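Local atomic coordinates of MIP07328p (Drosophila melanogaster, PDB entry 6FKK), a protein that probably guides axons as a repellent transmembrane cue, its extracellular part (the sema domain and plexin repeat present here) binding receptors. Residues V225-A230 with D268-I273; A230-N235 with T248-A253. All coordinates share one frame; numbering follows the deposited sequence.

Interaction 1 (V225-A230 with D268-I273)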
loop_
_atom_site.group_PDB
_atom_site.type_symbol
_atom_site.label_atom_id
_atom_site.label_comp_id
_atom_site.label_asym_id
_atom_site.label_seq_id
_atom_site.Cartn_x
_atom_site.Cartn_y
_atom_site.Cartn_z
ATOM N N VAL A 225 -9.857 9.703 -13.313
ATOM C CA VAL A 225 -8.818 9.430 -12.330
ATOM C C VAL A 225 -7.881 8.366 -12.887
ATOM O O VAL A 225 -8.331 7.327 -13.384
ATOM C CB VAL A 225 -9.427 8.983 -10.992
ATOM C CG1 VAL A 225 -8.329 8.729 -9.977
ATOM C CG2 VAL A 225 -10.396 10.029 -10.479
ATOM N N TYR A 226 -6.579 8.630 -12.809
ATOM C CA TYR A 226 -5.551 7.669 -13.176
ATOM C C TYR A 226 -4.651 7.405 -11.976
ATOM O O TYR A 226 -4.458 8.273 -11.120
ATOM C CB TYR A 226 -4.701 8.165 -14.357
ATOM C CG TYR A 226 -5.411 8.156 -15.695
ATOM C CD1 TYR A 226 -6.556 7.398 -15.894
ATOM C CD2 TYR A 226 -4.926 8.899 -16.761
ATOM C CE1 TYR A 226 -7.206 7.388 -17.117
ATOM C CE2 TYR A 226 -5.566 8.895 -17.988
ATOM C CZ TYR A 226 -6.706 8.139 -18.160
ATOM O OH TYR A 226 -7.345 8.132 -19.381
ATOM N N SER A 227 -4.101 6.196 -11.920
ATOM C CA SER A 227 -3.178 5.807 -10.865
ATOM C C SER A 227 -1.744 5.982 -11.349
ATOM O O SER A 227 -1.411 5.622 -12.481
ATOM C CB SER A 227 -3.418 4.360 -10.435
ATOM O OG SER A 227 -4.748 4.183 -9.982
ATOM N N ARG A 228 -0.897 6.540 -10.486
ATOM C CA ARG A 228 0.458 6.908 -10.863
ATOM C C ARG A 228 1.464 6.357 -9.864
ATOM O O ARG A 228 1.150 6.136 -8.691
ATOM C CB ARG A 228 0.636 8.432 -10.936
ATOM C CG ARG A 228 -0.479 9.188 -11.635
ATOM C CD ARG A 228 -0.353 9.134 -13.145
ATOM N NE ARG A 228 -1.061 10.246 -13.769
ATOM C CZ ARG A 228 -1.217 10.394 -15.080
ATOM N NH1 ARG A 228 -0.715 9.492 -15.911
ATOM N NH2 ARG A 228 -1.875 11.440 -15.559
ATOM N N VAL A 229 2.685 6.144 -10.347
ATOM C CA VAL A 229 3.857 5.975 -9.499
ATOM C C VAL A 229 4.825 7.100 -9.833
ATOM O O VAL A 229 5.112 7.353 -11.009
ATOM C CB VAL A 229 4.516 4.592 -9.675
ATOM C CG1 VAL A 229 4.841 4.310 -11.137
ATOM C CG2 VAL A 229 5.767 4.489 -8.815
ATOM N N ALA A 230 5.296 7.798 -8.805
ATOM C CA ALA A 230 6.233 8.896 -8.972
ATOM C C ALA A 230 7.483 8.622 -8.148
ATOM O O ALA A 230 7.454 7.860 -7.179
ATOM C CB ALA A 230 5.606 10.235 -8.563
ATOM N N ASP A 268 -8.699 1.939 -12.666
ATOM C CA ASP A 268 -7.864 3.130 -12.734
ATOM C C ASP A 268 -7.645 3.824 -11.395
ATOM O O ASP A 268 -6.865 4.780 -11.340
ATOM C CB ASP A 268 -8.468 4.137 -13.719
ATOM C CG ASP A 268 -8.195 3.774 -15.163
ATOM O OD1 ASP A 268 -7.102 3.237 -15.443
ATOM O OD2 ASP A 268 -9.071 4.032 -16.017
ATOM N N GLU A 269 -8.299 3.384 -10.323
ATOM C CA GLU A 269 -8.217 4.062 -9.031
ATOM C C GLU A 269 -7.551 3.137 -8.016
ATOM O O GLU A 269 -8.203 2.260 -7.441
ATOM C CB GLU A 269 -9.601 4.505 -8.562
ATOM C CG GLU A 269 -10.235 5.562 -9.452
ATOM C CD GLU A 269 -11.492 6.159 -8.852
ATOM O OE1 GLU A 269 -12.014 5.590 -7.869
ATOM O OE2 GLU A 269 -11.956 7.199 -9.362
ATOM N N ILE A 270 -6.253 3.345 -7.793
ATOM C CA ILE A 270 -5.525 2.555 -6.810
ATOM C C ILE A 270 -6.022 2.899 -5.410
ATOM O O ILE A 270 -6.435 4.033 -5.129
ATOM C CB ILE A 270 -4.010 2.791 -6.952
ATOM C CG1 ILE A 270 -3.219 1.753 -6.157
ATOM C CG2 ILE A 270 -3.639 4.197 -6.511
ATOM C CD1 ILE A 270 -1.742 1.760 -6.477
ATOM N N GLN A 271 -6.001 1.905 -4.522
ATOM C CA GLN A 271 -6.600 2.066 -3.203
ATOM C C GLN A 271 -5.619 1.720 -2.090
ATOM O O GLN A 271 -5.693 2.292 -0.997
ATOM C CB GLN A 271 -7.857 1.202 -3.080
ATOM C CG GLN A 271 -8.982 1.591 -4.025
ATOM C CD GLN A 271 -9.589 2.937 -3.684
ATOM O OE1 GLN A 271 -9.658 3.320 -2.516
ATOM N NE2 GLN A 271 -10.027 3.665 -4.704
ATOM N N ALA A 272 -4.705 0.790 -2.354
ATOM C CA ALA A 272 -3.744 0.354 -1.351
ATOM C C ALA A 272 -2.589 -0.361 -2.034
ATOM O O ALA A 272 -2.742 -0.911 -3.128
ATOM C CB ALA A 272 -4.390 -0.571 -0.314
ATOM N N ILE A 273 -1.431 -0.349 -1.371
ATOM C CA ILE A 273 -0.263 -1.092 -1.818
ATOM C C ILE A 273 0.334 -1.830 -0.628
ATOM O O ILE A 273 0.081 -1.503 0.533
ATOM C CB ILE A 273 0.809 -0.193 -2.471
ATOM C CG1 ILE A 273 1.403 0.768 -1.438
ATOM C CG2 ILE A 273 0.231 0.565 -3.656
ATOM C CD1 ILE A 273 2.630 1.506 -1.929
#

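Interaction 2 (A230-N235 with T248-A253)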
loop_
_atom_site.group_PDB
_atom_site.type_symbol
_atom_site.label_atom_id
_atom_site.label_comp_id
_atom_site.label_asym_id
_atom_site.label_seq_id
_atom_site.Cartn_x
_atom_site.Cartn_y
_atom_site.Cartn_z
ATOM N N ALA A 230 5.296 7.798 -8.805
ATOM C CA ALA A 230 6.233 8.896 -8.972
ATOM C C ALA A 230 7.483 8.622 -8.148
ATOM O O ALA A 230 7.454 7.860 -7.179
ATOM C CB ALA A 230 5.606 10.235 -8.563
ATOM N N ARG A 231 8.590 9.246 -8.546
ATOM C CA ARG A 231 9.862 9.019 -7.874
ATOM C C ARG A 231 10.631 10.326 -7.760
ATOM O O ARG A 231 10.423 11.269 -8.529
ATOM C CB ARG A 231 10.714 7.969 -8.603
ATOM C CG ARG A 231 11.587 8.514 -9.720
ATOM C CD ARG A 231 12.400 7.397 -10.349
ATOM N NE ARG A 231 13.350 7.892 -11.341
ATOM C CZ ARG A 231 14.145 7.109 -12.063
ATOM N NH1 ARG A 231 14.100 5.794 -11.900
ATOM N NH2 ARG A 231 14.982 7.636 -12.945
ATOM N N VAL A 232 11.523 10.367 -6.770
ATOM C CA VAL A 232 12.436 11.482 -6.559
ATOM C C VAL A 232 13.792 10.916 -6.163
ATOM O O VAL A 232 13.884 9.858 -5.534
ATOM C CB VAL A 232 11.927 12.464 -5.479
ATOM C CG1 VAL A 232 10.701 13.216 -5.966
ATOM C CG2 VAL A 232 11.621 11.721 -4.189
ATOM N N CYS A 233 14.854 11.621 -6.548
ATOM C CA CYS A 233 16.195 11.257 -6.110
ATOM C C CYS A 233 16.411 11.749 -4.686
ATOM O O CYS A 233 16.084 12.894 -4.361
ATOM C CB CYS A 233 17.256 11.853 -7.036
ATOM S SG CYS A 233 17.334 11.149 -8.703
ATOM N N LYS A 234 16.961 10.882 -3.835
ATOM C CA LYS A 234 17.197 11.281 -2.453
ATOM C C LYS A 234 18.320 12.304 -2.347
ATOM O O LYS A 234 18.283 13.175 -1.471
ATOM C CB LYS A 234 17.504 10.053 -1.595
ATOM C CG LYS A 234 16.384 9.024 -1.566
ATOM C CD LYS A 234 16.627 7.946 -0.517
ATOM C CE LYS A 234 17.858 7.117 -0.836
ATOM N NZ LYS A 234 17.972 5.917 0.040
ATOM N N ASN A 235 19.315 12.225 -3.232
ATOM C CA ASN A 235 20.435 13.156 -3.237
ATOM C C ASN A 235 20.117 14.465 -3.950
ATOM O O ASN A 235 21.042 15.213 -4.292
ATOM C CB ASN A 235 21.661 12.498 -3.876
ATOM C CG ASN A 235 21.510 12.310 -5.373
ATOM O OD1 ASN A 235 20.398 12.172 -5.887
ATOM N ND2 ASN A 235 22.632 12.302 -6.084
ATOM N N THR A 248 14.393 18.571 -8.817
ATOM C CA THR A 248 14.923 18.465 -10.169
ATOM C C THR A 248 14.867 17.035 -10.681
ATOM O O THR A 248 15.432 16.738 -11.739
ATOM C CB THR A 248 16.359 18.983 -10.228
ATOM O OG1 THR A 248 17.186 18.202 -9.356
ATOM C CG2 THR A 248 16.411 20.437 -9.798
ATOM N N SER A 249 14.190 16.143 -9.955
ATOM C CA SER A 249 14.154 14.732 -10.314
ATOM C C SER A 249 12.754 14.141 -10.190
ATOM O O SER A 249 12.620 12.917 -10.080
ATOM C CB SER A 249 15.122 13.933 -9.440
ATOM O OG SER A 249 14.738 14.000 -8.078
ATOM N N PHE A 250 11.712 14.968 -10.194
ATOM C CA PHE A 250 10.352 14.466 -10.043
ATOM C C PHE A 250 9.835 13.960 -11.383
ATOM O O PHE A 250 9.690 14.736 -12.335
ATOM C CB PHE A 250 9.429 15.550 -9.489
ATOM C CG PHE A 250 8.011 15.088 -9.284
ATOM C CD1 PHE A 250 7.646 14.423 -8.124
ATOM C CD2 PHE A 250 7.043 15.318 -10.247
ATOM C CE1 PHE A 250 6.343 13.997 -7.930
ATOM C CE2 PHE A 250 5.739 14.894 -10.060
ATOM C CZ PHE A 250 5.390 14.233 -8.897
ATOM N N LEU A 251 9.558 12.660 -11.452
ATOM C CA LEU A 251 8.942 12.035 -12.611
ATOM C C LEU A 251 7.821 11.124 -12.134
ATOM O O LEU A 251 7.828 10.649 -10.995
ATOM C CB LEU A 251 9.957 11.229 -13.430
ATOM C CG LEU A 251 11.117 12.003 -14.054
ATOM C CD1 LEU A 251 12.101 11.045 -14.702
ATOM C CD2 LEU A 251 10.591 12.996 -15.072
ATOM N N LYS A 252 6.850 10.883 -13.014
ATOM C CA LYS A 252 5.753 9.980 -12.698
ATOM C C LYS A 252 5.331 9.224 -13.949
ATOM O O LYS A 252 5.516 9.690 -15.076
ATOM C CB LYS A 252 4.548 10.719 -12.103
ATOM C CG LYS A 252 3.940 11.785 -12.999
ATOM C CD LYS A 252 2.756 12.448 -12.309
ATOM C CE LYS A 252 2.132 13.533 -13.172
ATOM N NZ LYS A 252 0.985 14.192 -12.486
ATOM N N ALA A 253 4.757 8.045 -13.730
ATOM C CA ALA A 253 4.263 7.199 -14.803
ATOM C C ALA A 253 2.934 6.597 -14.381
ATOM O O ALA A 253 2.667 6.419 -13.189
ATOM C CB ALA A 253 5.260 6.089 -15.154
#

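Interaction 1 (V225-A230 with D268-I273)
Ser-227 meets Asp-268 and Ile-270 through a hydroxyl that its first torsion (-58°) sets anti to its own carbonyl carbon, and Glu-269, with CG anti to its carbonyl carbon and the chain extended beyond, sets OE2 against Val-225 CG2. Ser-227 OG shows how one side chain can join two strands that make no backbone bridge. It donates to Asp-268 O at 2.6 Å, approaching from above the carbonyl plane with a C=O...donor angle of 111°. The same oxygen accepts the Ile-270 N-H at 2.8 Å, a bent bond of 137° at the hydrogen. With both bonds made, the buried hydroxyl spans the amide groups before and after Glu-269, while Ile-270 CB and CG2 rest against it. The two strands diverge strongly. In the β-propeller of the sema domain this is consistent with the third strand of one four-stranded antiparallel blade meeting the first strand of the next. At the partly exposed end, Val-225 and Glu-269 cross at about a right angle, the aliphatic CG of Glu-269 lying 3.7 Å from Val-225 CG1. Tyr-226 and Asp-268 run side by side in the same direction, their ring and carboxylate planes steeply turned against each other. Asp-268 OD2 lies at the ring edge, 4.0 Å from Tyr-226 CE1. Arg-254 serves both residues, forming a salt bridge with Asp-268 OD1 and a cation-pi contact with the Tyr-226 ring.

Interaction 2 (A230-N235 with T248-A253)
Ala-230 and Lys-252 form a non-hydrogen-bonded antiparallel pair and Arg-231 and Leu-251 the hydrogen-bonded pair beside it, on strands whose directions differ by 156°. These are neighbouring strands of one blade of the sema β-propeller, and the segments illustrate how a side chain can take over where regular pairing stops. Arg-231 N donates to Leu-251 O at 2.9 Å, whereas the return bond, from Leu-251 N to Arg-231 O, is weak at 3.4 Å. One step further, Ser-249 presents its hydroxyl in place of a backbone carbonyl. Its first torsion (63°) puts OG between its own backbone N and carbonyl carbon, and there OG accepts the Cys-233 N-H at 2.8 Å in a nearly straight bond of 170°. Asp-236 OD2 is hydrogen-bonded to the same hydroxyl, so two groups only three residues apart, the Cys-233 amide and the Asp-236 carboxylate, hold the buried serine oxygen; Asp-236 OD2 also accepts the Thr-248 N-H. On one face of the sheet, Ala-230 CB meets the CB of Lys-252, whose extended chain leads away to a salt bridge with Glu-213. Phe-250, its CG anti to the backbone N, carries its ring to the neighbouring strand: CE1 lies 3.9 Å from Ala-230 CB, which comes in obliquely, while Val-232 CG1 sits at the ring edge, 3.9 Å from CD1. Cys-233 is tied by a disulfide to Cys-343, and its SG lies 3.6 Å from Ser-249 CB.

In the fold
Both interactions use strand 225-233 and share Ala-230, but they engage different neighbours. Interaction 2 is fully buried pairing between adjacent strands, 225-233 and 251-259; interaction 1 is only partly buried and reaches past that partner to strand 265-279, which follows 251-259 in the chain. Their centres lie about 17 Å apart, with interaction 1 nearer the centre of the chain. Backbone bonds and apolar contacts dominate interaction 2, side-chain polarity interaction 1, though a serine hydroxyl binds a backbone N-H in each. Between them the pairing continues, with Val-229 O probably accepting the Ala-253 N-H, and Glu-213 receives both Arg-228 and Lys-252.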